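PDB 3QW3: orotidine-5-phosphate decarboxylase/orotate phosphoribosyltransferase, putative (Ompdcase-oprtase, putative) from Leishmania infantum, which decarboxylates orotidine 5'-phosphate to UMP through this N-terminal domain of a bifunctional UMP synthase, whose other domain is an orotate phosphoribosyltransferase. Local coordinates for the interface of chains A and B. Sequence-based numbering; all coordinates share one arbitrary frame. Chains: chain A/B, Orotidine-5-phosphate decarboxylase/orotate phosphoribosyltransferase, putative (Ompdcase-oprtase, putative).

The interface of chains A and B. Residues chain A 112-113, 154, 158, 166; chain B 113, 144.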
loop_
_atom_site.group_PDB
_atom_site.type_symbol
_atom_site.label_atom_id
_atom_site.label_comp_id
_atom_site.label_asym_id
_atom_site.label_seq_id
_atom_site.Cartn_x
_atom_site.Cartn_y
_atom_site.Cartn_z
ATOM N N PRO A 112 -8.120 -0.810 -1.579
ATOM C CA PRO A 112 -9.100 -1.778 -2.062
ATOM C C PRO A 112 -8.747 -2.413 -3.402
ATOM O O PRO A 112 -9.464 -3.314 -3.842
ATOM C CB PRO A 112 -10.352 -0.921 -2.249
ATOM C CG PRO A 112 -9.808 0.403 -2.662
ATOM C CD PRO A 112 -8.550 0.575 -1.845
ATOM N N TYR A 113 -7.667 -1.959 -4.042
ATOM C CA TYR A 113 -7.443 -2.290 -5.463
ATOM C C TYR A 113 -7.366 -3.787 -5.796
ATOM O O TYR A 113 -7.835 -4.207 -6.861
ATOM C CB TYR A 113 -6.254 -1.531 -6.077
ATOM C CG TYR A 113 -6.243 -1.646 -7.595
ATOM C CD1 TYR A 113 -5.368 -2.518 -8.246
ATOM C CD2 TYR A 113 -7.145 -0.915 -8.370
ATOM C CE1 TYR A 113 -5.379 -2.637 -9.639
ATOM C CE2 TYR A 113 -7.161 -1.026 -9.760
ATOM C CZ TYR A 113 -6.278 -1.887 -10.382
ATOM O OH TYR A 113 -6.318 -1.999 -11.754
ATOM N N LEU A 154 -16.841 4.824 -9.048
ATOM C CA LEU A 154 -16.069 3.705 -8.497
ATOM C C LEU A 154 -16.041 3.742 -6.968
ATOM O O LEU A 154 -16.141 2.701 -6.315
ATOM C CB LEU A 154 -14.636 3.663 -9.056
ATOM C CG LEU A 154 -13.717 2.571 -8.473
ATOM C CD1 LEU A 154 -14.187 1.173 -8.874
ATOM C CD2 LEU A 154 -12.250 2.764 -8.852
ATOM N N VAL A 158 -17.005 0.817 -4.162
ATOM C CA VAL A 158 -16.145 0.403 -3.060
ATOM C C VAL A 158 -16.915 0.470 -1.734
ATOM O O VAL A 158 -16.870 -0.467 -0.933
ATOM C CB VAL A 158 -14.855 1.262 -3.010
ATOM C CG1 VAL A 158 -14.064 1.000 -1.727
ATOM C CG2 VAL A 158 -13.995 0.985 -4.241
ATOM N N TRP A 166 -17.810 -7.322 2.350
ATOM C CA TRP A 166 -16.547 -7.247 3.092
ATOM C C TRP A 166 -16.692 -7.265 4.619
ATOM O O TRP A 166 -15.791 -7.724 5.324
ATOM C CB TRP A 166 -15.718 -6.030 2.652
ATOM C CG TRP A 166 -15.211 -6.092 1.225
ATOM C CD1 TRP A 166 -15.223 -7.174 0.392
ATOM C CD2 TRP A 166 -14.581 -5.030 0.491
ATOM N NE1 TRP A 166 -14.663 -6.846 -0.824
ATOM C CE2 TRP A 166 -14.259 -5.538 -0.787
ATOM C CE3 TRP A 166 -14.267 -3.696 0.787
ATOM C CZ2 TRP A 166 -13.639 -4.756 -1.772
ATOM C CZ3 TRP A 166 -13.652 -2.921 -0.191
ATOM C CH2 TRP A 166 -13.343 -3.455 -1.455
ATOM N N TYR B 113 -4.765 3.407 -6.803
ATOM C CA TYR B 113 -6.094 3.830 -6.333
ATOM C C TYR B 113 -6.253 5.332 -6.040
ATOM O O TYR B 113 -7.333 5.899 -6.263
ATOM C CB TYR B 113 -6.589 2.981 -5.150
ATOM C CG TYR B 113 -8.049 3.236 -4.870
ATOM C CD1 TYR B 113 -8.451 4.037 -3.792
ATOM C CD2 TYR B 113 -9.030 2.728 -5.721
ATOM C CE1 TYR B 113 -9.804 4.298 -3.560
ATOM C CE2 TYR B 113 -10.384 2.974 -5.495
ATOM C CZ TYR B 113 -10.762 3.759 -4.416
ATOM O OH TYR B 113 -12.100 3.999 -4.221
ATOM N N LEU B 144 -12.891 -4.970 -8.099
ATOM C CA LEU B 144 -12.675 -3.649 -8.655
ATOM C C LEU B 144 -12.137 -3.739 -10.077
ATOM O O LEU B 144 -12.654 -3.083 -10.975
ATOM C CB LEU B 144 -11.727 -2.827 -7.772
ATOM C CG LEU B 144 -12.309 -1.997 -6.615
ATOM C CD1 LEU B 144 -12.719 -2.862 -5.442
ATOM C CD2 LEU B 144 -11.328 -0.922 -6.156
HETATM O O HOH W 1 -10.004 -5.776 -7.524
#
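With chi1 at -168°, the ring of B:Tyr113 extends opposite its own backbone N and reaches across the subunit boundary with one face turned to A:Pro112, while A:Val158 has CG1 anti to its backbone N (chi1 170°), which puts CG2 beside that N and towards the incoming phenol. The pyrrolidine of A:Pro112 crosses the tyrosine at about a right angle and sets CG over the centre of one ring face, 3.7 Å from the centroid, in a CH-pi contact. At the far end of the ring, the phenol oxygen OH of B:Tyr113 meets CG2 of A:Val158 at 3.6 Å, the two side chains approaching from opposite directions. A:Leu154, one helical turn earlier in helix 154-163, adds its CD2 methyl 3.8 Å from CE2 of B:Tyr113, so the helix holds the outer part of the ring while the proline covers its face.

Beside this proline-tyrosine contact lies B:Leu144, which buries more surface than any other residue of the patch, 60 Å². Both its methyls lie against the carbonyl O of A:Pro112, with CD1 3.7 Å from that oxygen. CD2 also packs against CG2 of A:Val158 at 3.8 Å and touches CB of A:Pro112, whereas CD1 makes a marginal contact with CH2 of A:Trp166. The valine methyl thus touches both chain B side chains and ties them into one apolar cluster. Two-fold symmetry repeats the cluster with the chains exchanged, within a dimer of decarboxylase domains; the full-length UMP synthase is tetrameric. Water 1 bridges the two chains within the patch, 2.8 Å from the backbone O of A:Tyr113 and 3.1 Å from the backbone N of B:Leu144.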